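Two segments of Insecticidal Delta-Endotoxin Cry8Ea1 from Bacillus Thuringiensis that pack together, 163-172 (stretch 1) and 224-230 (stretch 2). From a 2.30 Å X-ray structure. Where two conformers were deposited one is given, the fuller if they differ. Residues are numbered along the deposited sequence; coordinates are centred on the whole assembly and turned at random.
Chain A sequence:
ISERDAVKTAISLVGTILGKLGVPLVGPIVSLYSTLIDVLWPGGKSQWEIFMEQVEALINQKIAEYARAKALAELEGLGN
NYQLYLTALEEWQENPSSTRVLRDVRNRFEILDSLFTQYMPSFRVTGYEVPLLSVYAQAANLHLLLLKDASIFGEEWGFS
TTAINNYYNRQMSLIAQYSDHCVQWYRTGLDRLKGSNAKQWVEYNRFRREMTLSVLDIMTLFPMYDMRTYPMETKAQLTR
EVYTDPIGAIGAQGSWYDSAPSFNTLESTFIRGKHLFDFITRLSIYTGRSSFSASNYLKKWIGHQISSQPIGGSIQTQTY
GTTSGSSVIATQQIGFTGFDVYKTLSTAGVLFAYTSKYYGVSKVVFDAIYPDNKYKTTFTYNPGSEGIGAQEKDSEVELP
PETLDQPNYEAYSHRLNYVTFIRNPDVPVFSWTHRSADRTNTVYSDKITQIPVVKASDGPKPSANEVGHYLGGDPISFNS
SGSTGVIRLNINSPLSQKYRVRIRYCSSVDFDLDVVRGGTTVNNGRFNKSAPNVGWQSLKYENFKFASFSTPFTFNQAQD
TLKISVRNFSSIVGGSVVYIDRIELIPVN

Stretch 1 (163-172) AINNYYNRQM
Stretch 2 (224-230) MYDMRTY

Stretch 1 is helical throughout, its i to i-4 hydrogen bonds running from Tyr167 N to Ala163 O (2.9 Å) through Met172 N to Tyr168 O (3.0 Å). Stretch 2 leaves a 3-10 segment at Tyr225, extends at Asp226 (phi/psi -78/108), then takes helical angles over 227-229; Tyr230 N returns to Asp226 O at 2.9 Å. Asn165, Tyr168 and Gln171, spaced three apart, meet this turn in reverse order, and the contact buries 331 Å².

Three direct hydrogen bonds cross. Arg228 NH2 donates to Asn165 OD1 (3.0 Å, 159°), Tyr168 OH to Asp226 OD2 (2.7 Å), and Gln171 NE2 to Tyr225 O (3.0 Å, 139°). One water extends the last pairing, donating to Gln171 OE1 (2.7 Å) and accepting from Met227 N (3.1 Å).

Stacking joins the middle. Tyr168 (chi1 t, chi2 -102°) lies under the extended Arg228 (m, t, t, chi4 165°): guanidinium and ring planes differ by 6°, with Arg228 CZ 3.9 Å from the Tyr168 ring centroid, a cation-pi geometry. Arg228 CD, also 3.9 Å from that centroid, adds a CH-pi contact.

Asp226 (chi1 t) organises the turn: Thr229 OG1 donates to Asp226 OD1 (2.6 Å), while Arg228 N and Thr229 N reach Asp226 OD2 weakly (3.1 and 3.2 Å).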

# COMPACT_ATOMS: atom_id res chain seq x y z
N ALA A 163 -8.96 28.83 18.19
CA ALA A 163 -7.91 27.80 18.37
C ALA A 163 -8.21 26.52 17.59
O ALA A 163 -7.36 26.02 16.85
CB ALA A 163 -7.71 27.47 19.87
N ILE A 164 -9.43 26.01 17.73
CA ILE A 164 -9.89 24.79 17.08
C ILE A 164 -9.85 24.90 15.55
O ILE A 164 -9.35 23.99 14.87
CB ILE A 164 -11.29 24.41 17.60
CG1 ILE A 164 -11.17 24.00 19.07
CG2 ILE A 164 -11.91 23.22 16.79
CD1 ILE A 164 -12.52 23.87 19.82
N ASN A 165 -10.33 26.02 15.02
CA ASN A 165 -10.22 26.28 13.59
C ASN A 165 -8.78 26.41 13.12
O ASN A 165 -8.46 25.94 12.06
CB ASN A 165 -11.04 27.52 13.19
CG ASN A 165 -12.54 27.22 13.12
OD1 ASN A 165 -12.98 26.08 12.92
ND2 ASN A 165 -13.34 28.27 13.30
N ASN A 166 -7.94 27.07 13.91
CA ASN A 166 -6.52 27.19 13.58
C ASN A 166 -5.85 25.80 13.48
O ASN A 166 -5.08 25.56 12.55
CB ASN A 166 -5.79 28.04 14.62
CG ASN A 166 -6.11 29.51 14.50
OD1 ASN A 166 -6.60 29.98 13.45
ND2 ASN A 166 -5.85 30.27 15.58
N TYR A 167 -6.16 24.93 14.45
CA TYR A 167 -5.64 23.56 14.49
C TYR A 167 -6.12 22.79 13.27
O TYR A 167 -5.33 22.08 12.64
CB TYR A 167 -6.07 22.84 15.77
CG TYR A 167 -5.28 23.20 17.02
CD1 TYR A 167 -3.88 23.20 17.01
CD2 TYR A 167 -5.94 23.53 18.22
CE1 TYR A 167 -3.15 23.53 18.12
CE2 TYR A 167 -5.20 23.88 19.37
CZ TYR A 167 -3.81 23.86 19.31
OH TYR A 167 -3.04 24.16 20.41
N TYR A 168 -7.39 22.94 12.93
CA TYR A 168 -7.96 22.31 11.76
C TYR A 168 -7.35 22.85 10.45
O TYR A 168 -7.03 22.07 9.55
CB TYR A 168 -9.48 22.43 11.74
CG TYR A 168 -10.05 21.69 10.54
CD1 TYR A 168 -10.47 22.39 9.40
CD2 TYR A 168 -10.11 20.29 10.53
CE1 TYR A 168 -10.98 21.72 8.30
CE2 TYR A 168 -10.59 19.62 9.45
CZ TYR A 168 -11.03 20.34 8.32
OH TYR A 168 -11.53 19.65 7.24
N ASN A 169 -7.16 24.16 10.34
CA ASN A 169 -6.54 24.71 9.17
C ASN A 169 -5.09 24.30 9.07
O ASN A 169 -4.59 24.08 8.00
CB ASN A 169 -6.70 26.25 9.13
CG ASN A 169 -8.16 26.68 8.92
OD1 ASN A 169 -8.91 26.02 8.20
ND2 ASN A 169 -8.58 27.76 9.56
N ARG A 170 -4.39 24.21 10.19
CA ARG A 170 -3.01 23.73 10.13
C ARG A 170 -2.97 22.26 9.72
O ARG A 170 -2.11 21.85 8.95
CB ARG A 170 -2.30 23.97 11.46
CG ARG A 170 -0.76 23.97 11.35
CD ARG A 170 -0.17 24.98 12.36
NE ARG A 170 -0.75 24.82 13.68
CZ ARG A 170 -0.25 23.99 14.61
NH1 ARG A 170 0.83 23.26 14.35
NH2 ARG A 170 -0.84 23.90 15.80
N GLN A 171 -3.89 21.46 10.24
CA GLN A 171 -3.93 20.05 9.89
C GLN A 171 -4.13 19.90 8.37
O GLN A 171 -3.46 19.07 7.75
CB GLN A 171 -4.98 19.28 10.69
CG GLN A 171 -4.91 17.75 10.48
CD GLN A 171 -6.15 17.02 10.91
OE1 GLN A 171 -7.28 17.45 10.65
NE2 GLN A 171 -5.97 15.88 11.53
N MET A 172 -5.00 20.70 7.76
CA MET A 172 -5.19 20.64 6.29
C MET A 172 -3.95 21.07 5.55
O MET A 172 -3.57 20.47 4.55
CB MET A 172 -6.34 21.54 5.86
CG MET A 172 -7.68 21.09 6.36
SD MET A 172 -8.92 21.96 5.39
CE MET A 172 -8.61 23.68 5.88
N MET A 224 -7.72 10.79 5.81
CA MET A 224 -8.79 10.28 6.65
C MET A 224 -8.62 10.68 8.12
O MET A 224 -9.45 10.31 8.97
CB MET A 224 -8.98 8.77 6.50
CG MET A 224 -9.69 8.33 5.20
SD MET A 224 -8.68 8.63 3.72
CE MET A 224 -7.67 7.14 3.65
N TYR A 225 -7.57 11.45 8.42
CA TYR A 225 -7.44 12.05 9.76
C TYR A 225 -8.19 13.36 9.88
O TYR A 225 -8.24 13.95 10.96
CB TYR A 225 -5.99 12.29 10.15
CG TYR A 225 -5.11 11.08 10.14
CD1 TYR A 225 -3.71 11.22 10.08
CD2 TYR A 225 -5.67 9.77 10.18
CE1 TYR A 225 -2.89 10.13 10.06
CE2 TYR A 225 -4.85 8.64 10.16
CZ TYR A 225 -3.45 8.84 10.10
OH TYR A 225 -2.64 7.76 10.09
N ASP A 226 -8.75 13.81 8.76
CA ASP A 226 -9.67 14.94 8.70
C ASP A 226 -11.05 14.48 9.18
O ASP A 226 -11.76 13.74 8.50
CB ASP A 226 -9.72 15.44 7.25
CG ASP A 226 -10.66 16.60 7.05
OD1 ASP A 226 -10.69 17.05 5.90
OD2 ASP A 226 -11.34 17.10 7.98
N MET A 227 -11.42 14.93 10.37
CA MET A 227 -12.66 14.47 10.97
C MET A 227 -13.91 15.22 10.52
O MET A 227 -15.02 14.77 10.78
CB MET A 227 -12.54 14.37 12.51
CG MET A 227 -11.48 13.34 12.98
SD MET A 227 -11.64 11.54 12.49
CE MET A 227 -11.20 11.43 10.77
N ARG A 228 -13.73 16.35 9.83
CA ARG A 228 -14.85 16.99 9.16
C ARG A 228 -15.20 16.24 7.87
O ARG A 228 -16.37 16.06 7.59
CB ARG A 228 -14.59 18.48 8.89
CG ARG A 228 -14.16 19.20 10.13
CD ARG A 228 -14.40 20.68 10.04
NE ARG A 228 -13.74 21.35 11.17
CZ ARG A 228 -13.51 22.67 11.24
NH1 ARG A 228 -13.90 23.47 10.25
NH2 ARG A 228 -12.90 23.18 12.32
N THR A 229 -14.19 15.80 7.12
CA THR A 229 -14.42 15.04 5.88
C THR A 229 -14.77 13.57 6.15
O THR A 229 -15.58 12.98 5.42
CB THR A 229 -13.23 15.20 4.92
OG1 THR A 229 -13.00 16.59 4.75
CG2 THR A 229 -13.48 14.60 3.55
N TYR A 230 -14.20 13.01 7.22
CA TYR A 230 -14.48 11.64 7.64
C TYR A 230 -14.95 11.60 9.11
O TYR A 230 -14.18 11.26 10.01
CB TYR A 230 -13.23 10.74 7.41
CG TYR A 230 -12.77 10.74 5.94
CD1 TYR A 230 -11.89 11.71 5.48
CD2 TYR A 230 -13.26 9.80 5.03
CE1 TYR A 230 -11.50 11.75 4.14
CE2 TYR A 230 -12.85 9.81 3.69
CZ TYR A 230 -11.99 10.79 3.26
OH TYR A 230 -11.59 10.83 1.96
O HOH W 1 -9.71 17.10 11.78